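Local coordinates for phosphoribosylaminoimidazole carboxylase (Bombyx mori, PDB 4JA0), which catalyses two successive steps of de novo purine biosynthesis, carboxylation of aminoimidazole ribonucleotide (AIR) to CAIR and ATP-driven joining of CAIR to aspartate to form SAICAR, at the interface of chains A and B. Sequence-based numbering; all coordinates share one arbitrary frame. Chains: chain A/B, Phosphoribosylaminoimidazole carboxylase.

Contact 1 and contact 2 belong to one two-fold symmetric interface, and the centres of their C-alpha atoms lie about 31 Å apart. They share no residue. Contact 1 pairs the turn between strands 123-124 and 127-132 of the SAICAR synthetase region of chain A with helix 307-317 in the AIR carboxylase region of chain B. Contact 2 joins the two carboxylase regions to each other through their 3-10 helices 362-364 and adjoining loops. The synthetase of one subunit thus leans on the carboxylase of its partner, while the carboxylases pack together, consistent with the eight-copy assembly built around the carboxylase regions.

Contact 1: the interface of chains A and B. Residues chain A 125-126; chain B 315-316.
This is a small subunit-to-subunit patch between unlike enzyme regions: a turn of the SAICAR synthetase of chain A rests on the C-terminal end of helix 307-317 in the AIR carboxylase of chain B. It probably steadies the synthetase against the neighbouring carboxylase within the octamer, and its twin recurs with the chains exchanged. The patch hides 136 Å² in all, and the groups meeting here do so by van der Waals packing. A:Pro126 follows a cis peptide bond, a bend that is likely to bring both its ring and the methyl of A:Thr125 to the helix end. The extended chain of B:Gln315 runs beneath the pyrrolidine ring, with the flat side of its terminal amide towards the CB, CG and CD atoms; the two planes are tilted, not parallel. The amide carbon CD of B:Gln315 lies 3.7 Å from CG of A:Pro126, and the carbonyl oxygen OE1 of the same glutamine is 3.3 Å from CD of the proline. An alanine in place of B:Gln315 would remove this amide and would probably strip the proline ring of most of its cover from this helix, opening a gap beneath the turn. One residue earlier, A:Thr125 points its methyl at the helix end while its hydroxyl turns away from the two glutamines. With chi1 at -66°, OG1 sits beside the threonine's own backbone N and CG2 is anti to that nitrogen, directed towards the backbone joining B:Gln315 to B:Gln316. The aliphatic stem of B:Gln316 closes the far flank of this methyl, its CG lying 3.5 Å from CG2 of A:Thr125.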
loop_
_atom_site.group_PDB
_atom_site.type_symbol
_atom_site.label_atom_id
_atom_site.label_comp_id
_atom_site.label_asym_id
_atom_site.label_seq_id
_atom_site.Cartn_x
_atom_site.Cartn_y
_atom_site.Cartn_z
ATOM N N THR A 125 -14.528 40.804 -16.528
ATOM C CA THR A 125 -14.249 39.685 -15.682
ATOM C C THR A 125 -13.034 38.921 -16.193
ATOM O O THR A 125 -13.118 38.231 -17.209
ATOM C CB THR A 125 -15.456 38.744 -15.624
ATOM O OG1 THR A 125 -16.572 39.369 -14.971
ATOM C CG2 THR A 125 -15.066 37.648 -14.830
ATOM N N PRO A 126 -11.891 39.036 -15.502
ATOM C CA PRO A 126 -11.620 39.768 -14.268
ATOM C C PRO A 126 -11.591 41.277 -14.536
ATOM O O PRO A 126 -11.715 41.686 -15.696
ATOM C CB PRO A 126 -10.233 39.239 -13.865
ATOM C CG PRO A 126 -9.606 38.911 -15.083
ATOM C CD PRO A 126 -10.668 38.387 -15.997
ATOM N N GLN B 315 -13.022 33.369 -12.596
ATOM C CA GLN B 315 -13.053 34.799 -12.329
ATOM C C GLN B 315 -14.428 35.351 -12.683
ATOM O O GLN B 315 -14.840 36.402 -12.197
ATOM C CB GLN B 315 -11.970 35.508 -13.124
ATOM C CG GLN B 315 -10.602 35.375 -12.522
ATOM C CD GLN B 315 -9.522 35.532 -13.569
ATOM O OE1 GLN B 315 -9.791 35.432 -14.775
ATOM N NE2 GLN B 315 -8.294 35.758 -13.122
ATOM N N GLN B 316 -15.123 34.637 -13.559
ATOM C CA GLN B 316 -16.480 34.997 -13.916
ATOM C C GLN B 316 -17.429 34.752 -12.784
ATOM O O GLN B 316 -18.334 35.538 -12.565
ATOM C CB GLN B 316 -16.922 34.246 -15.165
ATOM C CG GLN B 316 -16.190 34.700 -16.400
ATOM C CD GLN B 316 -16.453 33.801 -17.562
ATOM O OE1 GLN B 316 -17.017 32.715 -17.399
ATOM N NE2 GLN B 316 -16.085 34.252 -18.758
#

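Contact 2: the interface of chains A and B. Residues chain A 358, 362, 366, 376, 378; chain B 362-363, 366.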
loop_
_atom_site.group_PDB
_atom_site.type_symbol
_atom_site.label_atom_id
_atom_site.label_comp_id
_atom_site.label_asym_id
_atom_site.label_seq_id
_atom_site.Cartn_x
_atom_site.Cartn_y
_atom_site.Cartn_z
ATOM N N LEU A 358 0.006 8.221 9.340
ATOM C CA LEU A 358 -1.010 9.032 8.659
ATOM C C LEU A 358 -1.408 8.437 7.311
ATOM O O LEU A 358 -2.545 8.589 6.864
ATOM C CB LEU A 358 -0.549 10.485 8.488
ATOM C CG LEU A 358 -1.498 11.413 7.708
ATOM C CD1 LEU A 358 -2.863 11.435 8.364
ATOM C CD2 LEU A 358 -0.943 12.801 7.691
ATOM N N ILE A 362 -5.372 7.943 7.634
ATOM C CA ILE A 362 -6.153 9.025 7.072
ATOM C C ILE A 362 -7.503 8.550 6.559
ATOM O O ILE A 362 -8.429 9.339 6.434
ATOM C CB ILE A 362 -5.419 9.776 5.957
ATOM C CG1 ILE A 362 -6.085 11.144 5.797
ATOM C CG2 ILE A 362 -5.435 8.969 4.667
ATOM C CD1 ILE A 362 -5.604 11.913 4.678
ATOM N N LEU A 366 -11.188 10.411 5.953
ATOM C CA LEU A 366 -11.897 10.215 4.693
ATOM C C LEU A 366 -12.850 9.059 4.879
ATOM O O LEU A 366 -12.884 8.456 5.955
ATOM C CB LEU A 366 -10.904 9.845 3.606
ATOM C CG LEU A 366 -9.678 10.728 3.406
ATOM C CD1 LEU A 366 -8.604 9.942 2.651
ATOM C CD2 LEU A 366 -10.067 11.969 2.633
ATOM N N THR A 376 -11.660 16.697 4.767
ATOM C CA THR A 376 -10.341 16.342 5.272
ATOM C C THR A 376 -9.217 17.148 4.601
ATOM O O THR A 376 -9.210 17.423 3.369
ATOM C CB THR A 376 -10.096 14.829 5.143
ATOM O OG1 THR A 376 -11.097 14.111 5.889
ATOM C CG2 THR A 376 -8.712 14.446 5.662
ATOM N N ILE A 378 -4.725 17.941 5.334
ATOM C CA ILE A 378 -3.582 17.189 5.861
ATOM C C ILE A 378 -2.476 18.026 6.553
ATOM O O ILE A 378 -1.653 17.487 7.314
ATOM C CB ILE A 378 -3.030 16.283 4.752
ATOM C CG1 ILE A 378 -3.445 14.844 5.002
ATOM C CG2 ILE A 378 -1.514 16.396 4.580
ATOM C CD1 ILE A 378 -2.829 13.924 3.961
ATOM N N ILE B 362 -5.775 9.662 -4.686
ATOM C CA ILE B 362 -6.280 10.651 -3.761
ATOM C C ILE B 362 -5.200 11.564 -3.176
ATOM O O ILE B 362 -5.500 12.642 -2.656
ATOM C CB ILE B 362 -7.061 10.027 -2.603
ATOM C CG1 ILE B 362 -7.970 11.103 -1.994
ATOM C CG2 ILE B 362 -6.097 9.409 -1.565
ATOM C CD1 ILE B 362 -8.669 10.690 -0.766
ATOM N N TRP B 363 -3.945 11.163 -3.243
ATOM C CA TRP B 363 -2.938 11.993 -2.623
ATOM C C TRP B 363 -2.654 13.227 -3.465
ATOM O O TRP B 363 -1.975 14.128 -3.010
ATOM C CB TRP B 363 -1.684 11.168 -2.364
ATOM C CG TRP B 363 -1.962 10.088 -1.386
ATOM C CD1 TRP B 363 -2.343 8.823 -1.668
ATOM C CD2 TRP B 363 -1.892 10.181 0.048
ATOM N NE1 TRP B 363 -2.516 8.107 -0.502
ATOM C CE2 TRP B 363 -2.241 8.920 0.564
ATOM C CE3 TRP B 363 -1.578 11.212 0.942
ATOM C CZ2 TRP B 363 -2.290 8.662 1.936
ATOM C CZ3 TRP B 363 -1.622 10.951 2.307
ATOM C CH2 TRP B 363 -1.979 9.690 2.787
ATOM N N LEU B 366 -5.302 15.522 -1.485
ATOM C CA LEU B 366 -4.641 15.829 -0.216
ATOM C C LEU B 366 -3.227 16.265 -0.575
ATOM O O LEU B 366 -2.857 16.240 -1.747
ATOM C CB LEU B 366 -4.567 14.574 0.634
ATOM C CG LEU B 366 -5.847 13.758 0.752
ATOM C CD1 LEU B 366 -5.470 12.346 1.153
ATOM C CD2 LEU B 366 -6.780 14.389 1.763
#
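The AIR carboxylase (PurE-type) core supplies this contact, where the 3-10 helices 362-364 of chains A and B and the segments that follow them meet about the two-fold axis. Apolar side chains fill the patch, which hides 158 Å². A:Ile362 reaches tip to tip towards B:Leu366, and B:Ile362 towards A:Leu366: CD1 of A:Ile362 lies 3.6 Å from CD1 of B:Leu366, and in the reciprocal pair CD1 of B:Ile362 is 3.5 Å from CD1 of A:Leu366. In A:Ile362, CG1 is anti to the backbone N (chi1 -160°) and the chain continues extended (chi2 -173°), which carries the CD1 methyl forward to its leucine. Between the two pairs the leucines also face one another, CD2 of A:Leu366 standing 4.2 Å from CD2 of B:Leu366. The indole of B:Trp363 borders this cluster. One of its faces is covered from within its own chain by CG2 of B:Ile362 and CD1 of B:Leu366, both near its margin. A:Ile362 and B:Trp363 lie alongside and point opposite ways; the branch methyl CG2 of the isoleucine stands above the same face, out past CH2 of the indole, at 4.0 Å. A:Ile378 crosses both B:Trp363 and B:Leu366 at about a right angle, although it is poorly ordered and its position is less certain. As modelled, its CD1 methyl is 3.6 Å from CZ3 of B:Trp363 and 3.8 Å from CB of B:Leu366, touching the CZ3 rim of the indole and the base of the leucine side chain. More peripherally, the backbone carbonyl oxygen of A:Thr376 faces the CD2 methyl of B:Leu366 at 4.2 Å.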